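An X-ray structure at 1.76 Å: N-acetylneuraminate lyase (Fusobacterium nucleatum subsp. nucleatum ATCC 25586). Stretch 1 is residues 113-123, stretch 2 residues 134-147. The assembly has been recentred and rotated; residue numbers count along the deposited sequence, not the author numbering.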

ATOM      1  N   GLY A 113     -28.300  21.835   6.590  1.00 38.19           N
ATOM      2  CA  GLY A 113     -27.532  22.526   5.573  1.00 41.20           C
ATOM      3  C   GLY A 113     -26.276  21.806   5.125  1.00 36.56           C
ATOM      4  O   GLY A 113     -25.495  22.349   4.337  1.00 37.64           O
ATOM      5  N   TYR A 114     -26.053  20.592   5.619  1.00 32.42           N
ATOM      6  CA  TYR A 114     -24.953  19.787   5.106  1.00 36.92           C
ATOM      7  C   TYR A 114     -25.229  19.418   3.655  1.00 36.28           C
ATOM      8  O   TYR A 114     -26.348  19.048   3.293  1.00 35.80           O
ATOM      9  CB  TYR A 114     -24.763  18.519   5.936  1.00 31.26           C
ATOM     10  CG  TYR A 114     -24.140  18.711   7.305  1.00 30.80           C
ATOM     11  CD1 TYR A 114     -24.911  19.130   8.388  1.00 33.65           C
ATOM     12  CD2 TYR A 114     -22.787  18.438   7.522  1.00 30.93           C
ATOM     13  CE1 TYR A 114     -24.357  19.295   9.642  1.00 33.53           C
ATOM     14  CE2 TYR A 114     -22.224  18.590   8.778  1.00 30.40           C
ATOM     15  CZ  TYR A 114     -23.013  19.019   9.836  1.00 28.27           C
ATOM     16  OH  TYR A 114     -22.461  19.167  11.090  1.00 30.20           O
ATOM     17  N   LYS A 115     -24.200  19.530   2.817  1.00 35.35           N
ATOM     18  CA  LYS A 115     -24.346  19.369   1.378  1.00 35.60           C
ATOM     19  C   LYS A 115     -23.710  18.084   0.886  1.00 35.21           C
ATOM     20  O   LYS A 115     -23.612  17.869  -0.325  1.00 34.90           O
ATOM     21  CB  LYS A 115     -23.750  20.575   0.642  1.00 39.59           C
ATOM     22  CG  LYS A 115     -24.634  21.820   0.701  1.00 46.27           C
ATOM     23  CD  LYS A 115     -26.039  21.494   0.220  1.00 56.69           C
ATOM     24  CE  LYS A 115     -26.967  22.699   0.296  1.00 65.84           C
ATOM     25  NZ  LYS A 115     -26.579  23.780  -0.656  1.00 69.45           N
ATOM     26  N   CYS A 116     -23.272  17.225   1.800  1.00 30.72           N
ATOM     27  CA  CYS A 116     -22.714  15.945   1.408  1.00 31.05           C
ATOM     28  C   CYS A 116     -22.792  15.013   2.604  1.00 32.81           C
ATOM     29  O   CYS A 116     -22.490  15.419   3.735  1.00 30.38           O
ATOM     30  CB  CYS A 116     -21.268  16.086   0.925  1.00 30.98           C
ATOM     31  SG  CYS A 116     -20.630  14.549   0.220  1.00 33.20           S
ATOM     32  N   LEU A 117     -23.209  13.776   2.343  1.00 27.63           N
ATOM     33  CA  LEU A 117     -23.300  12.716   3.336  1.00 26.64           C
ATOM     34  C   LEU A 117     -22.192  11.705   3.109  1.00 25.80           C
ATOM     35  O   LEU A 117     -21.585  11.643   2.040  1.00 27.25           O
ATOM     36  CB  LEU A 117     -24.645  11.980   3.254  1.00 26.71           C
ATOM     37  CG  LEU A 117     -25.943  12.782   3.317  1.00 29.82           C
ATOM     38  CD1 LEU A 117     -27.147  11.828   3.242  1.00 26.31           C
ATOM     39  CD2 LEU A 117     -25.980  13.590   4.586  1.00 31.21           C
ATOM     40  N   SER A 118     -21.952  10.901   4.138  1.00 24.79           N
ATOM     41  CA  SER A 118     -21.137   9.703   4.031  1.00 25.86           C
ATOM     42  C   SER A 118     -21.825   8.616   4.839  1.00 26.89           C
ATOM     43  O   SER A 118     -22.640   8.900   5.718  1.00 25.72           O
ATOM     44  CB  SER A 118     -19.705   9.943   4.536  1.00 26.90           C
ATOM     45  OG  SER A 118     -18.832   8.915   4.119  1.00 31.81           O
ATOM     46  N   ALA A 119     -21.517   7.357   4.534  1.00 28.42           N
ATOM     47  CA  ALA A 119     -22.141   6.274   5.288  1.00 24.40           C
ATOM     48  C   ALA A 119     -21.233   5.058   5.252  1.00 29.06           C
ATOM     49  O   ALA A 119     -20.899   4.569   4.168  1.00 26.56           O
ATOM     50  CB  ALA A 119     -23.524   5.930   4.727  1.00 27.15           C
ATOM     51  N   VAL A 120     -20.857   4.563   6.435  1.00 29.63           N
ATOM     52  CA  VAL A 120     -20.070   3.339   6.497  1.00 27.75           C
ATOM     53  C   VAL A 120     -20.881   2.183   5.907  1.00 27.24           C
ATOM     54  O   VAL A 120     -22.117   2.174   5.953  1.00 24.62           O
ATOM     55  CB  VAL A 120     -19.648   3.048   7.947  1.00 26.91           C
ATOM     56  CG1 VAL A 120     -20.876   2.896   8.845  1.00 30.75           C
ATOM     57  CG2 VAL A 120     -18.738   1.812   8.019  1.00 28.35           C
ATOM     58  N   THR A 121     -20.186   1.207   5.324  1.00 26.33           N
ATOM     59  CA  THR A 121     -20.888   0.010   4.886  1.00 28.58           C
ATOM     60  C   THR A 121     -21.613  -0.614   6.079  1.00 28.80           C
ATOM     61  O   THR A 121     -21.059  -0.665   7.183  1.00 33.02           O
ATOM     62  CB  THR A 121     -19.917  -1.002   4.267  1.00 34.48           C
ATOM     63  OG1 THR A 121     -18.886  -1.323   5.210  1.00 31.02           O
ATOM     64  CG2 THR A 121     -19.276  -0.424   3.002  1.00 31.73           C
ATOM     65  N   PRO A 122     -22.860  -1.060   5.916  1.00 31.23           N
ATOM     66  CA  PRO A 122     -23.541  -1.701   7.048  1.00 29.36           C
ATOM     67  C   PRO A 122     -22.762  -2.942   7.470  1.00 31.81           C
ATOM     68  O   PRO A 122     -22.211  -3.658   6.634  1.00 34.51           O
ATOM     69  CB  PRO A 122     -24.930  -2.048   6.490  1.00 36.00           C
ATOM     70  CG  PRO A 122     -24.749  -2.096   5.027  1.00 34.64           C
ATOM     71  CD  PRO A 122     -23.665  -1.110   4.683  1.00 36.29           C
ATOM     72  N   PHE A 123     -22.683  -3.168   8.779  1.00 31.66           N
ATOM     73  CA  PHE A 123     -21.745  -4.139   9.334  1.00 32.67           C
ATOM     74  C   PHE A 123     -22.457  -4.942  10.423  1.00 29.17           C
ATOM     75  O   PHE A 123     -23.669  -4.816  10.619  1.00 32.10           O
ATOM     76  CB  PHE A 123     -20.483  -3.416   9.840  1.00 31.16           C
ATOM     77  CG  PHE A 123     -20.761  -2.336  10.856  1.00 30.07           C
ATOM     78  CD1 PHE A 123     -21.031  -1.035  10.456  1.00 31.34           C
ATOM     79  CD2 PHE A 123     -20.734  -2.624  12.211  1.00 33.60           C
ATOM     80  CE1 PHE A 123     -21.286  -0.037  11.391  1.00 34.17           C
ATOM     81  CE2 PHE A 123     -20.978  -1.632  13.154  1.00 28.31           C
ATOM     82  CZ  PHE A 123     -21.264  -0.342  12.740  1.00 33.07           C
ATOM     83  N   ASP A 134     -28.653  -1.453  -1.855  1.00 31.09           N
ATOM     84  CA  ASP A 134     -29.960  -0.923  -1.475  1.00 32.18           C
ATOM     85  C   ASP A 134     -29.829   0.105  -0.361  1.00 33.98           C
ATOM     86  O   ASP A 134     -30.536   1.122  -0.345  1.00 33.83           O
ATOM     87  CB  ASP A 134     -30.849  -2.086  -1.033  1.00 33.00           C
ATOM     88  CG  ASP A 134     -32.298  -1.691  -0.840  1.00 42.03           C
ATOM     89  OD1 ASP A 134     -32.676  -0.545  -1.171  1.00 42.06           O
ATOM     90  OD2 ASP A 134     -33.061  -2.554  -0.353  1.00 46.19           O
ATOM     91  N   TYR A 135     -28.934  -0.161   0.589  1.00 33.02           N
ATOM     92  CA  TYR A 135     -28.710   0.750   1.707  1.00 29.75           C
ATOM     93  C   TYR A 135     -28.224   2.104   1.213  1.00 29.20           C
ATOM     94  O   TYR A 135     -28.793   3.144   1.562  1.00 27.75           O
ATOM     95  CB  TYR A 135     -27.723   0.082   2.665  1.00 28.07           C
ATOM     96  CG  TYR A 135     -26.941   0.901   3.670  1.00 27.27           C
ATOM     97  CD1 TYR A 135     -25.746   1.525   3.316  1.00 28.99           C
ATOM     98  CD2 TYR A 135     -27.331   0.944   5.004  1.00 26.74           C
ATOM     99  CE1 TYR A 135     -24.998   2.220   4.247  1.00 30.70           C
ATOM    100  CE2 TYR A 135     -26.574   1.633   5.951  1.00 27.94           C
ATOM    101  CZ  TYR A 135     -25.417   2.270   5.562  1.00 31.39           C
ATOM    102  OH  TYR A 135     -24.652   2.940   6.490  1.00 32.22           O
ATOM    103  N   TYR A 136     -27.197   2.107   0.359  1.00 29.49           N
ATOM    104  CA  TYR A 136     -26.678   3.366  -0.165  1.00 27.89           C
ATOM    105  C   TYR A 136     -27.719   4.082  -1.010  1.00 32.83           C
ATOM    106  O   TYR A 136     -27.943   5.287  -0.851  1.00 31.94           O
ATOM    107  CB  TYR A 136     -25.411   3.113  -0.975  1.00 28.30           C
ATOM    108  CG  TYR A 136     -24.202   2.946  -0.080  1.00 25.02           C
ATOM    109  CD1 TYR A 136     -23.778   3.992   0.742  1.00 29.32           C
ATOM    110  CD2 TYR A 136     -23.504   1.743  -0.036  1.00 28.58           C
ATOM    111  CE1 TYR A 136     -22.673   3.847   1.576  1.00 27.80           C
ATOM    112  CE2 TYR A 136     -22.403   1.589   0.789  1.00 29.35           C
ATOM    113  CZ  TYR A 136     -21.999   2.648   1.594  1.00 29.51           C
ATOM    114  OH  TYR A 136     -20.918   2.516   2.426  1.00 28.39           O
ATOM    115  N   GLU A 137     -28.371   3.354  -1.915  1.00 30.41           N
ATOM    116  CA  GLU A 137     -29.338   4.001  -2.793  1.00 33.55           C
ATOM    117  C   GLU A 137     -30.517   4.541  -2.006  1.00 35.29           C
ATOM    118  O   GLU A 137     -31.082   5.576  -2.379  1.00 34.41           O
ATOM    119  CB  GLU A 137     -29.809   3.026  -3.874  1.00 40.03           C
ATOM    120  CG  GLU A 137     -28.658   2.415  -4.656  1.00 50.16           C
ATOM    121  CD  GLU A 137     -28.825   2.533  -6.150  1.00 56.25           C
ATOM    122  OE1 GLU A 137     -29.374   1.593  -6.762  1.00 58.71           O
ATOM    123  OE2 GLU A 137     -28.393   3.564  -6.709  1.00 54.78           O
ATOM    124  N   THR A 138     -30.895   3.858  -0.922  1.00 31.96           N
ATOM    125  CA  THR A 138     -32.022   4.311  -0.116  1.00 33.89           C
ATOM    126  C   THR A 138     -31.692   5.614   0.603  1.00 33.02           C
ATOM    127  O   THR A 138     -32.511   6.540   0.635  1.00 30.62           O
ATOM    128  CB  THR A 138     -32.424   3.223   0.887  1.00 34.65           C
ATOM    129  OG1 THR A 138     -32.913   2.067   0.186  1.00 32.52           O
ATOM    130  CG2 THR A 138     -33.490   3.729   1.850  1.00 32.77           C
ATOM    131  N   ILE A 139     -30.497   5.712   1.188  1.00 28.87           N
ATOM    132  CA  ILE A 139     -30.139   6.960   1.855  1.00 30.25           C
ATOM    133  C   ILE A 139     -30.139   8.109   0.857  1.00 29.52           C
ATOM    134  O   ILE A 139     -30.630   9.206   1.151  1.00 32.85           O
ATOM    135  CB  ILE A 139     -28.782   6.826   2.570  1.00 28.43           C
ATOM    136  CG1 ILE A 139     -28.829   5.675   3.584  1.00 29.19           C
ATOM    137  CG2 ILE A 139     -28.420   8.149   3.253  1.00 34.93           C
ATOM    138  CD1 ILE A 139     -27.453   5.267   4.140  1.00 32.37           C
ATOM    139  N   VAL A 140     -29.582   7.881  -0.335  1.00 33.60           N
ATOM    140  CA  VAL A 140     -29.537   8.933  -1.352  1.00 32.98           C
ATOM    141  C   VAL A 140     -30.949   9.317  -1.775  1.00 32.75           C
ATOM    142  O   VAL A 140     -31.324  10.498  -1.770  1.00 33.88           O
ATOM    143  CB  VAL A 140     -28.692   8.472  -2.554  1.00 33.24           C
ATOM    144  CG1 VAL A 140     -28.836   9.441  -3.716  1.00 32.92           C
ATOM    145  CG2 VAL A 140     -27.231   8.319  -2.143  1.00 33.45           C
ATOM    146  N   ARG A 141     -31.759   8.315  -2.115  1.00 29.08           N
ATOM    147  CA  ARG A 141     -33.137   8.552  -2.547  1.00 32.70           C
ATOM    148  C   ARG A 141     -33.934   9.331  -1.506  1.00 36.59           C
ATOM    149  O   ARG A 141     -34.661  10.277  -1.836  1.00 38.67           O
ATOM    150  CB  ARG A 141     -33.801   7.210  -2.838  1.00 33.06           C
ATOM    151  CG  ARG A 141     -35.219   7.300  -3.306  1.00 39.89           C
ATOM    152  CD  ARG A 141     -35.705   5.937  -3.777  1.00 44.64           C
ATOM    153  NE  ARG A 141     -35.846   4.984  -2.677  1.00 48.06           N
ATOM    154  CZ  ARG A 141     -35.084   3.902  -2.522  1.00 49.15           C
ATOM    155  NH1 ARG A 141     -34.125   3.634  -3.396  1.00 38.71           N
ATOM    156  NH2 ARG A 141     -35.289   3.086  -1.498  1.00 53.83           N
ATOM    157  N   GLU A 142     -33.822   8.941  -0.238  1.00 37.23           N
ATOM    158  CA  GLU A 142     -34.668   9.525   0.793  1.00 38.91           C
ATOM    159  C   GLU A 142     -34.195  10.904   1.243  1.00 39.87           C
ATOM    160  O   GLU A 142     -34.998  11.666   1.794  1.00 41.64           O
ATOM    161  CB  GLU A 142     -34.745   8.580   1.993  1.00 38.85           C
ATOM    162  CG  GLU A 142     -35.455   7.264   1.698  1.00 43.11           C
ATOM    163  CD  GLU A 142     -36.965   7.442   1.521  1.00 56.45           C
ATOM    164  OE1 GLU A 142     -37.593   8.127   2.359  1.00 60.39           O
ATOM    165  OE2 GLU A 142     -37.521   6.896   0.543  1.00 59.45           O
ATOM    166  N   THR A 143     -32.925  11.246   1.021  1.00 34.25           N
ATOM    167  CA  THR A 143     -32.412  12.563   1.391  1.00 32.11           C
ATOM    168  C   THR A 143     -32.266  13.516   0.212  1.00 35.81           C
ATOM    169  O   THR A 143     -32.309  14.732   0.409  1.00 38.31           O
ATOM    170  CB  THR A 143     -31.038  12.442   2.080  1.00 34.02           C
ATOM    171  OG1 THR A 143     -30.079  11.900   1.163  1.00 36.99           O
ATOM    172  CG2 THR A 143     -31.123  11.540   3.306  1.00 32.61           C
ATOM    173  N   GLY A 144     -32.068  13.008  -1.003  1.00 34.05           N
ATOM    174  CA  GLY A 144     -31.733  13.870  -2.122  1.00 34.36           C
ATOM    175  C   GLY A 144     -30.342  14.463  -2.060  1.00 36.32           C
ATOM    176  O   GLY A 144     -30.029  15.367  -2.840  1.00 38.94           O
ATOM    177  N   ASN A 145     -29.495  13.979  -1.163  1.00 34.12           N
ATOM    178  CA  ASN A 145     -28.183  14.558  -0.921  1.00 35.33           C
ATOM    179  C   ASN A 145     -27.116  13.693  -1.589  1.00 34.28           C
ATOM    180  O   ASN A 145     -27.382  12.578  -2.048  1.00 35.15           O
ATOM    181  CB  ASN A 145     -27.938  14.687   0.591  1.00 31.85           C
ATOM    182  CG  ASN A 145     -27.051  15.875   0.951  1.00 35.44           C
ATOM    183  OD1 ASN A 145     -26.220  16.313   0.155  1.00 36.43           O
ATOM    184  ND2 ASN A 145     -27.233  16.401   2.161  1.00 32.23           N
ATOM    185  N   TYR A 146     -25.899  14.230  -1.654  1.00 31.43           N
ATOM    186  CA  TYR A 146     -24.768  13.502  -2.217  1.00 32.31           C
ATOM    187  C   TYR A 146     -24.191  12.544  -1.187  1.00 30.47           C
ATOM    188  O   TYR A 146     -24.350  12.720   0.023  1.00 29.32           O
ATOM    189  CB  TYR A 146     -23.668  14.459  -2.687  1.00 36.18           C
ATOM    190  CG  TYR A 146     -24.102  15.385  -3.798  1.00 49.38           C
ATOM    191  CD1 TYR A 146     -24.552  14.882  -5.008  1.00 50.84           C
ATOM    192  CD2 TYR A 146     -24.071  16.762  -3.629  1.00 63.11           C
ATOM    193  CE1 TYR A 146     -24.958  15.722  -6.023  1.00 60.14           C
ATOM    194  CE2 TYR A 146     -24.477  17.613  -4.640  1.00 70.74           C
ATOM    195  CZ  TYR A 146     -24.920  17.088  -5.835  1.00 68.53           C
ATOM    196  OH  TYR A 146     -25.323  17.932  -6.845  1.00 72.31           O
ATOM    197  N   MET A 147     -23.490  11.526  -1.682  1.00 28.72           N
ATOM    198  CA  MET A 147     -23.054  10.426  -0.833  1.00 30.85           C
ATOM    199  C   MET A 147     -21.612  10.055  -1.135  1.00 26.30           C
ATOM    200  O   MET A 147     -21.239   9.904  -2.300  1.00 28.34           O
ATOM    201  CB  MET A 147     -23.943   9.190  -1.033  1.00 29.73           C
ATOM    202  CG  MET A 147     -23.430   7.921  -0.354  1.00 27.70           C
ATOM    203  SD  MET A 147     -23.430   8.017   1.458  1.00 31.53           S
ATOM    204  CE  MET A 147     -25.193   8.165   1.791  1.00 26.85           C
TER

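Strand 117-120 and helix 134-143 run nearly antiparallel, at 155°, with their axes 10.1 Å apart at closest approach; together the two stretches bury 666 Å². L117 contributes most. Its chi1 m, chi2 t side chain extends over the end of the helix, where CD1 lies 3.9 Å from I139 CG2 and 3.6 Å from T143 OG1, while CG rests 3.9 Å from N145 CB. A branched aliphatic chain suits this site because it reaches several neighbours at once. Its backbone is held as well: L117 N donates to Y146 O (2.8 Å) in a parallel bridge that pairs L117 with M147, both side chains on the same face of the sheet. M147 CA adds a CH···O contact to L117 O at 3.4 Å.

A119 points its CB toward the second stretch, and its small methyl is closely surrounded: CB is 3.9 Å from Y136 CE1, 4.0 Å from both Y135 CE1 and I139 CD1, and 3.9 Å from M147 SD, leaving little space around it. The two tyrosines combine this packing with polar anchoring of the strand. Y136 OH donates to A119 O at 2.7 Å, the carbonyl lying near the ring plane, and Y135 OH makes a weak hydrogen bond to V120 O, also 2.7 Å. Beyond the strand, P122 CD sits over one face of the Y135 ring, 3.7 Å from its centroid and 15° off the normal, a CH-pi contact.

At the other end N145 joins the loops following the helix and preceding the strand. Its ND2 donates to Y114 O (3.0 Å), whereas OD1 accepts from its own neighbour, Y146 N (2.8 Å). The amide thus supplies a donor across the contact and an acceptor within its own stretch. T143 OG1 steadies the turn, donating to I139 O (2.7 Å) and accepting from N145 N (3.2 Å).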